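Side-chain contacts in MW1564 protein (Staphylococcus aureus, PDB 3NTV), which probably transfers a methyl group from S-adenosylmethionine to a hydroxyl group, as a putative caffeoyl-CoA O-methyltransferase with a Rossmann fold: residues L58-I63 and I82-M87; Q65-N70 and Y143-I148; E136-K141 and T163-H168; E206-Q211 and A226-G231. All coordinates share one frame; numbering follows the deposited sequence.

Contact 1: residues L58-I63 and I82-M87; sequences LTLDLI and IGYSSM. With SO4 (sulfate ion), chain C.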
loop_
_atom_site.group_PDB
_atom_site.type_symbol
_atom_site.label_atom_id
_atom_site.label_comp_id
_atom_site.label_asym_id
_atom_site.label_seq_id
_atom_site.Cartn_x
_atom_site.Cartn_y
_atom_site.Cartn_z
ATOM N N LEU A 58 6.496 -6.486 5.493
ATOM C CA LEU A 58 5.767 -5.998 4.316
ATOM C C LEU A 58 5.234 -4.591 4.535
ATOM O O LEU A 58 5.239 -3.779 3.609
ATOM C CB LEU A 58 4.660 -6.982 3.883
ATOM C CG LEU A 58 5.180 -8.377 3.461
ATOM C CD1 LEU A 58 4.028 -9.281 3.055
ATOM C CD2 LEU A 58 6.193 -8.289 2.313
ATOM N N THR A 59 4.831 -4.290 5.772
ATOM C CA THR A 59 4.367 -2.923 6.128
ATOM C C THR A 59 5.537 -1.942 5.952
ATOM O O THR A 59 5.381 -0.880 5.344
ATOM C CB THR A 59 3.923 -2.915 7.605
ATOM O OG1 THR A 59 2.688 -3.656 7.683
ATOM C CG2 THR A 59 3.716 -1.496 8.142
ATOM N N LEU A 60 6.701 -2.290 6.494
ATOM C CA LEU A 60 7.881 -1.435 6.369
ATOM C C LEU A 60 8.230 -1.203 4.917
ATOM O O LEU A 60 8.482 -0.073 4.533
ATOM C CB LEU A 60 9.076 -2.065 7.100
ATOM C CG LEU A 60 10.372 -1.311 6.900
ATOM C CD1 LEU A 60 10.496 -0.178 7.907
ATOM C CD2 LEU A 60 11.539 -2.265 6.895
ATOM N N ASP A 61 8.233 -2.263 4.092
ATOM C CA ASP A 61 8.608 -2.089 2.694
ATOM C C ASP A 61 7.626 -1.245 1.875
ATOM O O ASP A 61 8.045 -0.499 0.991
ATOM C CB ASP A 61 8.966 -3.427 2.063
ATOM C CG ASP A 61 10.290 -3.987 2.578
ATOM O OD1 ASP A 61 11.072 -3.218 3.205
ATOM O OD2 ASP A 61 10.565 -5.165 2.324
ATOM N N LEU A 62 6.351 -1.273 2.254
ATOM C CA LEU A 62 5.373 -0.384 1.649
ATOM C C LEU A 62 5.675 1.073 2.041
ATOM O O LEU A 62 5.658 1.953 1.174
ATOM C CB LEU A 62 3.936 -0.741 2.081
ATOM C CG LEU A 62 2.846 0.280 1.664
ATOM C CD1 LEU A 62 2.756 0.432 0.123
ATOM C CD2 LEU A 62 1.480 -0.196 2.154
ATOM N N ILE A 63 5.959 1.319 3.331
ATOM C CA ILE A 63 6.238 2.696 3.809
ATOM C C ILE A 63 7.495 3.246 3.122
ATOM O O ILE A 63 7.509 4.405 2.713
ATOM C CB ILE A 63 6.345 2.750 5.349
ATOM C CG1 ILE A 63 4.989 2.358 6.018
ATOM C CG2 ILE A 63 6.735 4.174 5.784
ATOM C CD1 ILE A 63 5.150 2.042 7.536
ATOM N N ILE A 82 13.500 -0.540 18.921
ATOM C CA ILE A 82 14.965 -0.560 18.872
ATOM C C ILE A 82 15.580 0.389 17.816
ATOM O O ILE A 82 16.767 0.256 17.523
ATOM C CB ILE A 82 15.474 -2.023 18.664
ATOM C CG1 ILE A 82 15.023 -2.617 17.292
ATOM C CG2 ILE A 82 15.134 -2.923 19.856
ATOM C CD1 ILE A 82 15.574 -4.039 16.912
ATOM N N GLY A 83 14.779 1.286 17.240
ATOM C CA GLY A 83 15.248 2.196 16.191
ATOM C C GLY A 83 15.255 1.550 14.815
ATOM O O GLY A 83 15.788 2.110 13.858
ATOM N N TYR A 84 14.645 0.359 14.695
ATOM C CA TYR A 84 14.635 -0.378 13.436
ATOM C C TYR A 84 13.955 0.403 12.306
ATOM O O TYR A 84 14.555 0.589 11.243
ATOM C CB TYR A 84 14.014 -1.767 13.665
ATOM C CG TYR A 84 13.721 -2.536 12.405
ATOM C CD1 TYR A 84 14.696 -3.322 11.801
ATOM C CD2 TYR A 84 12.447 -2.527 11.842
ATOM C CE1 TYR A 84 14.417 -4.055 10.646
ATOM C CE2 TYR A 84 12.158 -3.250 10.692
ATOM C CZ TYR A 84 13.147 -4.014 10.094
ATOM O OH TYR A 84 12.836 -4.749 8.978
ATOM N N SER A 85 12.725 0.901 12.528
ATOM C CA SER A 85 12.081 1.628 11.436
ATOM C C SER A 85 12.806 2.916 11.098
ATOM O O SER A 85 12.921 3.229 9.909
ATOM C CB SER A 85 10.604 1.895 11.718
ATOM O OG SER A 85 10.502 2.690 12.883
ATOM N N SER A 86 13.313 3.633 12.132
ATOM C CA SER A 86 14.053 4.894 11.960
ATOM C C SER A 86 15.243 4.692 11.030
ATOM O O SER A 86 15.417 5.431 10.077
ATOM C CB SER A 86 14.573 5.401 13.303
ATOM O OG SER A 86 13.549 5.452 14.275
HETATM N N MSE A 87 16.042 3.653 11.299
HETATM C CA MSE A 87 17.224 3.372 10.478
HETATM C C MSE A 87 16.851 2.877 9.090
HETATM O O MSE A 87 17.478 3.277 8.118
HETATM C CB MSE A 87 18.149 2.390 11.176
HETATM C CG MSE A 87 18.720 2.967 12.461
HETATM SE SE MSE A 87 19.978 1.748 13.313
HETATM C CE MSE A 87 18.765 0.378 13.755
HETATM S S SO4 C . 10.940 -0.216 15.488
HETATM O O1 SO4 C . 11.211 1.052 14.768
HETATM O O2 SO4 C . 12.168 -0.613 16.159
HETATM O O3 SO4 C . 9.873 0.025 16.493
HETATM O O4 SO4 C . 10.423 -1.187 14.506
#
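Behind the sulfate pocket at the start of helix 84-90, Leu60 of helix 57-70 touches the two residues that open that helix, Tyr84 and Ser85. With CG anti to the backbone N (chi1 174°), Leu60 reaches across and sets CD2 3.5 Å from Tyr84 OH and 4.0 Å from Tyr84 CE2, meeting the phenol end of the ring obliquely. Its other methyl, CD1, rests 4.3 Å from Ser85 CB. Tyr84 OH is hydrogen-bonded to Glu41 and Arg44, which fix the phenol end on which the methyl leans. Gly83, at the N-cap position with positive phi, follows strand 74-78 in the glycine-rich first loop of Rossmann-type methyltransferases, where relatives hold S-adenosylmethionine. Here the turn grips a sulfate, probably from the crystallisation liquor. Ile82 N (3.1 Å, nearly straight at 172°) and Tyr84 N (3.0 Å, more bent at 140°) both donate to sulfate O2, while Ser85 N gives a 2.7 Å bond to O1. Sulfate O4 sits at the edge of the Tyr84 ring, near its plane. Ser85 OG lies 2.6 Å from sulfate O1 and is also within hydrogen-bonding reach of Glu77. Ala81 N and Val55 N donate to the same ion, in a position consistent with the carboxylate site of the cofactor's methionine part.

Contact 2: residues Q65-N70 and Y143-I148; sequences QLIRMN and YDMIFI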
loop_
_atom_site.group_PDB
_atom_site.type_symbol
_atom_site.label_atom_id
_atom_site.label_comp_id
_atom_site.label_asym_id
_atom_site.label_seq_id
_atom_site.Cartn_x
_atom_site.Cartn_y
_atom_site.Cartn_z
ATOM N N GLN A 65 8.451 2.494 0.139
ATOM C CA GLN A 65 8.007 2.831 -1.205
ATOM C C GLN A 65 7.276 4.189 -1.206
ATOM O O GLN A 65 7.456 4.982 -2.118
ATOM C CB GLN A 65 7.114 1.700 -1.759
ATOM C CG GLN A 65 6.961 1.718 -3.267
ATOM C CD GLN A 65 8.038 0.937 -4.000
ATOM O OE1 GLN A 65 7.751 0.004 -4.749
ATOM N NE2 GLN A 65 9.295 1.316 -3.840
ATOM N N LEU A 66 6.469 4.456 -0.160
ATOM C CA LEU A 66 5.738 5.727 -0.043
ATOM C C LEU A 66 6.735 6.878 0.126
ATOM O O LEU A 66 6.539 7.939 -0.452
ATOM C CB LEU A 66 4.762 5.675 1.151
ATOM C CG LEU A 66 3.646 4.618 1.063
ATOM C CD1 LEU A 66 2.792 4.606 2.320
ATOM C CD2 LEU A 66 2.792 4.838 -0.126
ATOM N N ILE A 67 7.821 6.656 0.889
ATOM C CA ILE A 67 8.874 7.651 1.087
ATOM C C ILE A 67 9.504 7.985 -0.284
ATOM O O ILE A 67 9.659 9.151 -0.627
ATOM C CB ILE A 67 9.915 7.121 2.112
ATOM C CG1 ILE A 67 9.356 7.214 3.534
ATOM C CG2 ILE A 67 11.271 7.875 2.005
ATOM C CD1 ILE A 67 10.080 6.306 4.542
ATOM N N ARG A 68 9.811 6.954 -1.079
ATOM C CA ARG A 68 10.378 7.144 -2.417
ATOM C C ARG A 68 9.444 7.936 -3.343
ATOM O O ARG A 68 9.885 8.907 -3.954
ATOM C CB ARG A 68 10.698 5.788 -3.055
ATOM C CG ARG A 68 11.813 5.028 -2.339
ATOM C CD ARG A 68 12.165 3.754 -3.099
ATOM N NE ARG A 68 13.064 2.918 -2.310
ATOM C CZ ARG A 68 12.710 1.846 -1.610
ATOM N NH1 ARG A 68 11.464 1.376 -1.676
ATOM N NH2 ARG A 68 13.604 1.207 -0.873
HETATM N N MSE A 69 8.157 7.532 -3.442
HETATM C CA MSE A 69 7.175 8.179 -4.317
HETATM C C MSE A 69 6.929 9.636 -3.966
HETATM O O MSE A 69 6.747 10.459 -4.858
HETATM C CB MSE A 69 5.820 7.483 -4.173
HETATM C CG MSE A 69 5.760 6.114 -4.749
HETATM SE SE MSE A 69 4.027 5.432 -4.228
HETATM C CE MSE A 69 3.026 6.824 -4.477
ATOM N N ASN A 70 6.870 9.939 -2.660
ATOM C CA ASN A 70 6.564 11.289 -2.196
ATOM C C ASN A 70 7.792 12.152 -1.926
ATOM O O ASN A 70 7.614 13.299 -1.484
ATOM C CB ASN A 70 5.737 11.221 -0.929
ATOM C CG ASN A 70 4.359 10.740 -1.177
ATOM O OD1 ASN A 70 3.474 11.487 -1.593
ATOM N ND2 ASN A 70 4.182 9.464 -0.955
ATOM N N TYR A 143 7.371 18.454 8.812
ATOM C CA TYR A 143 7.500 17.032 8.450
ATOM C C TYR A 143 6.716 16.678 7.195
ATOM O O TYR A 143 5.710 17.314 6.874
ATOM C CB TYR A 143 7.082 16.128 9.628
ATOM C CG TYR A 143 7.970 16.325 10.837
ATOM C CD1 TYR A 143 9.196 15.666 10.945
ATOM C CD2 TYR A 143 7.614 17.215 11.846
ATOM C CE1 TYR A 143 10.073 15.935 12.000
ATOM C CE2 TYR A 143 8.466 17.466 12.923
ATOM C CZ TYR A 143 9.702 16.840 12.985
ATOM O OH TYR A 143 10.530 17.081 14.057
ATOM N N ASP A 144 7.230 15.680 6.456
ATOM C CA ASP A 144 6.601 15.153 5.245
ATOM C C ASP A 144 5.775 13.907 5.551
ATOM O O ASP A 144 4.903 13.554 4.761
ATOM C CB ASP A 144 7.670 14.791 4.225
ATOM C CG ASP A 144 8.560 15.965 3.870
ATOM O OD1 ASP A 144 8.025 17.093 3.732
ATOM O OD2 ASP A 144 9.789 15.773 3.795
HETATM N N MSE A 145 6.040 13.262 6.698
HETATM C CA MSE A 145 5.358 12.029 7.131
HETATM C C MSE A 145 5.407 11.940 8.663
HETATM O O MSE A 145 6.422 12.280 9.283
HETATM C CB MSE A 145 6.075 10.786 6.508
HETATM C CG MSE A 145 5.555 9.439 7.013
HETATM SE SE MSE A 145 6.663 8.001 6.287
HETATM C CE MSE A 145 5.803 7.828 4.564
ATOM N N ILE A 146 4.286 11.486 9.247
ATOM C CA ILE A 146 4.160 11.188 10.665
ATOM C C ILE A 146 3.818 9.691 10.734
ATOM O O ILE A 146 2.918 9.223 10.018
ATOM C CB ILE A 146 3.118 12.091 11.377
ATOM C CG1 ILE A 146 3.587 13.577 11.345
ATOM C CG2 ILE A 146 2.924 11.611 12.840
ATOM C CD1 ILE A 146 2.601 14.618 11.893
ATOM N N PHE A 147 4.511 8.954 11.602
ATOM C CA PHE A 147 4.271 7.507 11.764
ATOM C C PHE A 147 3.813 7.212 13.176
ATOM O O PHE A 147 4.534 7.483 14.134
ATOM C CB PHE A 147 5.544 6.742 11.384
ATOM C CG PHE A 147 5.478 5.226 11.363
ATOM C CD1 PHE A 147 4.306 4.568 10.997
ATOM C CD2 PHE A 147 6.617 4.466 11.594
ATOM C CE1 PHE A 147 4.255 3.168 10.927
ATOM C CE2 PHE A 147 6.572 3.065 11.504
ATOM C CZ PHE A 147 5.389 2.429 11.165
ATOM N N ILE A 148 2.570 6.737 13.316
ATOM C CA ILE A 148 1.940 6.462 14.624
ATOM C C ILE A 148 1.422 5.018 14.706
ATOM O O ILE A 148 1.117 4.416 13.684
ATOM C CB ILE A 148 0.743 7.466 14.781
ATOM C CG1 ILE A 148 1.224 8.916 14.892
ATOM C CG2 ILE A 148 -0.169 7.142 15.981
ATOM C CD1 ILE A 148 0.015 9.949 14.554
#
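Met145, a selenomethionine on strand 143-149, drives its side chain into helix 57-70 and lodges its tip against Ile67 and Leu66. The chain runs extended through its first two torsions and then bends at SE (chi3 -83°), which turns CE in toward the helix. CE lies 3.7 Å from Ile67 CG1, and SE follows at 3.9 Å from the same atom, so one methylene meets two successive atoms of the Met145 tip. The two side chains cross at about a right angle. On its other flank CE is 4.2 Å from Leu66 CB, close to the helix backbone. This is the tight, buried and wholly apolar part. Toward the end of the helix the fit slackens: the side chain of Asn70 stays 6.0 Å or more from the strand segment and is partly exposed. It turns back on its own helix, where Asn70 ND2 donates to Leu66 O at 2.9 Å with an N-H...O angle of 164°. Leu66 O is thus gripped twice, since Asn70 N reaches it from the opposite face of the carbonyl plane. Arg68 points away from the strand, and it and Met69, both partly exposed, pack on Thr215 and Asn70 of the second subunit. The contact is a helix laid over the middle of the sheet, on its parallel strands: Leu66 also touches Ile173 of strand 170-175, Ile67 rests on Ile75 of strand 74-78, and Met145 touches Leu171 and Ile63.

Contact 3: residues E136-K141 and T163-H168; sequences ENVNDK and TPLLKH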
loop_
_atom_site.group_PDB
_atom_site.type_symbol
_atom_site.label_atom_id
_atom_site.label_comp_id
_atom_site.label_asym_id
_atom_site.label_seq_id
_atom_site.Cartn_x
_atom_site.Cartn_y
_atom_site.Cartn_z
ATOM N N GLU A 136 7.198 21.060 21.665
ATOM C CA GLU A 136 8.237 22.088 21.632
ATOM C C GLU A 136 9.658 21.561 21.388
ATOM O O GLU A 136 10.576 22.352 21.168
ATOM C CB GLU A 136 8.189 22.932 22.935
ATOM C CG GLU A 136 6.964 23.832 23.032
ATOM C CD GLU A 136 6.712 24.817 21.900
ATOM O OE1 GLU A 136 7.685 25.411 21.372
ATOM O OE2 GLU A 136 5.523 25.014 21.557
ATOM N N ASN A 137 9.846 20.239 21.440
ATOM C CA ASN A 137 11.151 19.629 21.195
ATOM C C ASN A 137 11.278 19.123 19.764
ATOM O O ASN A 137 12.373 18.752 19.352
ATOM C CB ASN A 137 11.439 18.533 22.209
ATOM C CG ASN A 137 11.553 19.095 23.609
ATOM O OD1 ASN A 137 12.146 20.159 23.826
ATOM N ND2 ASN A 137 10.929 18.433 24.572
ATOM N N VAL A 138 10.168 19.112 19.019
ATOM C CA VAL A 138 10.180 18.617 17.624
ATOM C C VAL A 138 9.645 19.614 16.605
ATOM O O VAL A 138 9.628 19.317 15.404
ATOM C CB VAL A 138 9.436 17.249 17.520
ATOM C CG1 VAL A 138 9.962 16.231 18.539
ATOM C CG2 VAL A 138 7.914 17.399 17.630
ATOM N N ASN A 139 9.187 20.786 17.062
ATOM C CA ASN A 139 8.591 21.769 16.166
ATOM C C ASN A 139 9.593 22.682 15.434
ATOM O O ASN A 139 9.194 23.748 14.962
ATOM C CB ASN A 139 7.534 22.586 16.898
ATOM C CG ASN A 139 8.088 23.472 17.994
ATOM O OD1 ASN A 139 9.231 23.327 18.433
ATOM N ND2 ASN A 139 7.275 24.414 18.435
ATOM N N ASP A 140 10.856 22.253 15.301
ATOM C CA ASP A 140 11.899 22.986 14.584
ATOM C C ASP A 140 11.885 22.621 13.082
ATOM O O ASP A 140 12.674 23.147 12.309
ATOM C CB ASP A 140 13.285 22.691 15.190
ATOM C CG ASP A 140 13.660 21.211 15.264
ATOM O OD1 ASP A 140 12.806 20.401 15.675
ATOM O OD2 ASP A 140 14.812 20.870 14.908
ATOM N N LYS A 141 11.024 21.682 12.687
ATOM C CA LYS A 141 10.947 21.219 11.308
ATOM C C LYS A 141 9.514 21.108 10.871
ATOM O O LYS A 141 8.608 20.971 11.708
ATOM C CB LYS A 141 11.560 19.804 11.206
ATOM C CG LYS A 141 13.066 19.768 11.359
ATOM C CD LYS A 141 13.555 18.362 11.598
ATOM C CE LYS A 141 14.985 18.338 12.078
ATOM N NZ LYS A 141 15.939 18.815 11.040
ATOM N N THR A 163 0.092 16.782 13.926
ATOM C CA THR A 163 -0.313 17.100 12.549
ATOM C C THR A 163 -0.181 18.557 12.154
ATOM O O THR A 163 0.147 18.787 11.006
ATOM C CB THR A 163 -1.613 16.442 12.127
ATOM O OG1 THR A 163 -2.667 16.821 13.004
ATOM C CG2 THR A 163 -1.495 14.940 12.029
ATOM N N PRO A 164 -0.292 19.566 13.051
ATOM C CA PRO A 164 -0.006 20.949 12.625
ATOM C C PRO A 164 1.418 21.125 12.055
ATOM O O PRO A 164 1.680 22.105 11.348
ATOM C CB PRO A 164 -0.140 21.743 13.938
ATOM C CG PRO A 164 -1.100 20.960 14.751
ATOM C CD PRO A 164 -0.686 19.533 14.480
ATOM N N LEU A 165 2.355 20.191 12.368
ATOM C CA LEU A 165 3.739 20.237 11.875
ATOM C C LEU A 165 3.903 19.487 10.547
ATOM O O LEU A 165 5.021 19.400 10.039
ATOM C CB LEU A 165 4.693 19.604 12.891
ATOM C CG LEU A 165 4.682 20.170 14.300
ATOM C CD1 LEU A 165 5.639 19.400 15.157
ATOM C CD2 LEU A 165 5.072 21.644 14.282
ATOM N N LEU A 166 2.832 18.869 10.050
ATOM C CA LEU A 166 2.880 18.116 8.793
ATOM C C LEU A 166 2.514 19.034 7.619
ATOM O O LEU A 166 1.503 19.744 7.662
ATOM C CB LEU A 166 1.885 16.944 8.894
ATOM C CG LEU A 166 1.807 15.979 7.704
ATOM C CD1 LEU A 166 3.128 15.198 7.550
ATOM C CD2 LEU A 166 0.641 15.015 7.887
ATOM N N LYS A 167 3.309 18.989 6.559
ATOM C CA LYS A 167 3.032 19.832 5.399
ATOM C C LYS A 167 1.763 19.419 4.698
ATOM O O LYS A 167 1.308 18.270 4.840
ATOM C CB LYS A 167 4.196 19.819 4.410
ATOM C CG LYS A 167 4.423 18.475 3.726
ATOM C CD LYS A 167 5.358 18.620 2.564
ATOM C CE LYS A 167 5.473 17.310 1.827
ATOM N NZ LYS A 167 6.601 17.359 0.852
ATOM N N HIS A 168 1.200 20.356 3.905
ATOM C CA HIS A 168 0.055 20.096 3.043
ATOM C C HIS A 168 0.517 18.997 2.056
ATOM O O HIS A 168 1.650 19.048 1.548
ATOM C CB HIS A 168 -0.329 21.381 2.284
ATOM C CG HIS A 168 -1.341 21.170 1.197
ATOM N ND1 HIS A 168 -1.012 21.335 -0.141
ATOM C CD2 HIS A 168 -2.643 20.807 1.285
ATOM C CE1 HIS A 168 -2.119 21.068 -0.817
ATOM N NE2 HIS A 168 -3.125 20.738 -0.005
#
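Across from Leu165, the chain at Val138 and Asn139 leaves a weakly bonded helical turn, 136-138, and enters the loop that leads to strand 143-149. Leu165 itself closes a short 3-10 turn, tied by Leu166 N to Thr163 O at 2.9 Å, before the chain straightens into strand 166-167. The nearest alpha carbons, those of Asn139 and Leu165, are 6.7 Å apart. Leu165 carries the contact. Its CG stands anti to the carbonyl carbon (chi1 -56°), and the forked end closes on Asn139 CA, with CD1 reaching on to Val138. CD1 meets Val138 CG2 at 3.9 Å, the two side chains crossing at about a right angle, and CD2 presses on Asn139 CB at 3.7 Å. The amide of Asn139 leads away from this apolar patch: Asn139 ND2 bonds to Glu136 OE1 at 3.1 Å, a bent bond (145°) that arrives from above the carboxylate plane. Only the Val138 side is buried, where that residue packs on Thr99, Ile101 and Ile127 of the two neighbouring strands; Asn139, Lys141 and Leu165 remain partly exposed. Tyr143 fastens both segments, through its hydroxyl to Val138 O and through its backbone to Leu165 and Lys167. Such packing joins two helix-to-strand connections at the N-terminal end of the parallel strands, the end of a Rossmann-type sheet remote from the usual cofactor side.

Contact 4: residues E206-Q211 and A226-G231; sequences EWLIKQ and AISIKG
Leu208, in the last turn of helix 192-209, faces the strand residues Ser228 and Ala226. Its CB starts well back, about 5.6 Å from Ser228 OG, and serves mainly to aim the branch: a chi1 of 178° swings CG away from the backbone N and sends the branch toward the sheet. CG comes to 4.0 Å from Ser228 OG. At the fork, CD1 lies 3.7 Å and CD2 3.8 Å from that same oxygen, so the serine hydroxyl nestles against the isobutyl group, in van der Waals contact with all three carbons. CD2 also leans along the strand to Ala226 CB, 4.3 Å away, touching the next residue to face the helix. Ser228 OG stands beside its own backbone N, anti to the carbonyl carbon, and meets its polar need away from the leucine in a hydrogen bond to Thr216 OG1 on strand 214-219. Its oxygen is therefore buried under methyl groups yet satisfied. Ile227, between the two helix-facing residues, points to the other side of the sheet, where it packs on Met69 of the second subunit. Phe159 of helix 155-162 continues the apolar layer, touching Leu208 and meeting Trp207 edge-to-face. Helix 192-209 leads into the antiparallel pair 214-219 and 225-230, which completes a sheet of order 3-2-1-4-5-7-6; the antiparallel strand 225-230, inserted between 170-175 and 214-219, is the hallmark of class I methyltransferases, and helix 192-209 packs against it here.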
loop_
_atom_site.group_PDB
_atom_site.type_symbol
_atom_site.label_atom_id
_atom_site.label_comp_id
_atom_site.label_asym_id
_atom_site.label_seq_id
_atom_site.Cartn_x
_atom_site.Cartn_y
_atom_site.Cartn_z
ATOM N N GLU A 206 -12.594 5.256 13.485
ATOM C CA GLU A 206 -13.827 6.004 13.215
ATOM C C GLU A 206 -13.570 7.499 13.263
ATOM O O GLU A 206 -14.097 8.229 12.441
ATOM C CB GLU A 206 -14.914 5.639 14.243
ATOM C CG GLU A 206 -15.434 4.219 14.134
ATOM C CD GLU A 206 -16.383 3.900 12.990
ATOM O OE1 GLU A 206 -16.578 2.694 12.718
ATOM O OE2 GLU A 206 -16.940 4.840 12.376
ATOM N N TRP A 207 -12.778 7.961 14.230
ATOM C CA TRP A 207 -12.481 9.380 14.370
ATOM C C TRP A 207 -11.634 9.847 13.157
ATOM O O TRP A 207 -11.883 10.916 12.602
ATOM C CB TRP A 207 -11.739 9.595 15.690
ATOM C CG TRP A 207 -11.198 10.970 15.884
ATOM C CD1 TRP A 207 -11.848 12.042 16.422
ATOM C CD2 TRP A 207 -9.868 11.407 15.589
ATOM N NE1 TRP A 207 -11.006 13.130 16.464
ATOM C CE2 TRP A 207 -9.773 12.758 15.984
ATOM C CE3 TRP A 207 -8.727 10.771 15.059
ATOM C CZ2 TRP A 207 -8.596 13.500 15.834
ATOM C CZ3 TRP A 207 -7.558 11.501 14.927
ATOM C CH2 TRP A 207 -7.506 12.854 15.292
ATOM N N LEU A 208 -10.670 9.017 12.736
ATOM C CA LEU A 208 -9.792 9.346 11.610
ATOM C C LEU A 208 -10.542 9.551 10.300
ATOM O O LEU A 208 -10.310 10.555 9.624
ATOM C CB LEU A 208 -8.716 8.275 11.456
ATOM C CG LEU A 208 -7.724 8.430 10.286
ATOM C CD1 LEU A 208 -6.922 9.707 10.430
ATOM C CD2 LEU A 208 -6.806 7.228 10.246
ATOM N N ILE A 209 -11.441 8.619 9.951
ATOM C CA ILE A 209 -12.221 8.715 8.716
ATOM C C ILE A 209 -13.103 9.964 8.661
ATOM O O ILE A 209 -13.484 10.375 7.565
ATOM C CB ILE A 209 -13.023 7.435 8.396
ATOM C CG1 ILE A 209 -14.102 7.130 9.450
ATOM C CG2 ILE A 209 -12.102 6.265 8.174
ATOM C CD1 ILE A 209 -15.152 6.063 9.055
ATOM N N LYS A 210 -13.429 10.542 9.834
ATOM C CA LYS A 210 -14.270 11.734 9.956
ATOM C C LYS A 210 -13.505 13.067 9.949
ATOM O O LYS A 210 -14.132 14.121 10.060
ATOM C CB LYS A 210 -15.230 11.628 11.165
ATOM C CG LYS A 210 -16.187 10.428 11.139
ATOM C CD LYS A 210 -17.117 10.388 9.917
ATOM C CE LYS A 210 -18.124 9.262 9.986
ATOM N NZ LYS A 210 -17.915 8.266 8.903
ATOM N N GLN A 211 -12.165 13.034 9.804
ATOM C CA GLN A 211 -11.358 14.261 9.749
ATOM C C GLN A 211 -11.481 14.835 8.325
ATOM O O GLN A 211 -11.055 14.168 7.379
ATOM C CB GLN A 211 -9.881 13.988 10.133
ATOM C CG GLN A 211 -9.644 13.396 11.539
ATOM C CD GLN A 211 -10.177 14.259 12.658
ATOM O OE1 GLN A 211 -11.216 13.964 13.259
ATOM N NE2 GLN A 211 -9.485 15.347 12.955
ATOM N N ALA A 226 -3.100 2.232 7.934
ATOM C CA ALA A 226 -3.883 3.297 7.317
ATOM C C ALA A 226 -2.914 4.310 6.762
ATOM O O ALA A 226 -1.829 4.537 7.343
ATOM C CB ALA A 226 -4.834 3.955 8.292
ATOM N N ILE A 227 -3.291 4.897 5.624
ATOM C CA ILE A 227 -2.523 5.939 4.971
ATOM C C ILE A 227 -3.449 7.125 4.830
ATOM O O ILE A 227 -4.515 6.989 4.198
ATOM C CB ILE A 227 -1.985 5.499 3.595
ATOM C CG1 ILE A 227 -1.042 4.278 3.713
ATOM C CG2 ILE A 227 -1.325 6.683 2.833
ATOM C CD1 ILE A 227 -0.820 3.608 2.286
ATOM N N SER A 228 -3.026 8.278 5.378
ATOM C CA SER A 228 -3.810 9.512 5.350
ATOM C C SER A 228 -3.030 10.616 4.676
ATOM O O SER A 228 -1.921 10.926 5.091
ATOM C CB SER A 228 -4.199 9.952 6.764
ATOM O OG SER A 228 -4.897 8.951 7.482
ATOM N N ILE A 229 -3.624 11.253 3.676
ATOM C CA ILE A 229 -2.997 12.377 2.975
ATOM C C ILE A 229 -3.616 13.651 3.534
ATOM O O ILE A 229 -4.843 13.789 3.481
ATOM C CB ILE A 229 -3.222 12.344 1.430
ATOM C CG1 ILE A 229 -2.722 11.023 0.796
ATOM C CG2 ILE A 229 -2.540 13.568 0.786
ATOM C CD1 ILE A 229 -3.077 10.867 -0.742
ATOM N N LYS A 230 -2.792 14.584 4.007
ATOM C CA LYS A 230 -3.280 15.865 4.525
ATOM C C LYS A 230 -3.676 16.804 3.391
ATOM O O LYS A 230 -2.855 17.132 2.534
ATOM C CB LYS A 230 -2.218 16.514 5.415
ATOM C CG LYS A 230 -2.589 17.889 5.966
ATOM C CD LYS A 230 -1.666 18.271 7.102
ATOM C CE LYS A 230 -1.877 19.708 7.537
ATOM N NZ LYS A 230 -1.040 20.078 8.711
ATOM N N GLY A 231 -4.919 17.268 3.444
ATOM C CA GLY A 231 -5.461 18.226 2.482
ATOM C C GLY A 231 -5.341 19.656 2.974
ATOM O O GLY A 231 -4.456 19.978 3.775
#

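Contacts 1 and 2 use successive stretches of helix 57-70, their centres 11 Å apart, and they join where Ile63 CD1 meets Phe147 CZ at 3.7 Å. Of the four, contact 1 holds the sulfate at the probable cofactor site. Contact 2 carries the same helix over the sheet to contact 4, 15 Å away between centres, through Leu66 CD1 and Ile227 CD1 at 3.7 Å. Contacts 3 and 4 both lie 21 Å from contact 1, centre to centre, and are tied together: Lys230 NZ probably bonds to both Leu166 O (2.8 Å) and Thr163 O (2.9 Å). Contacts 1, 2 and 4 also touch the second subunit, whereas contact 3 does not.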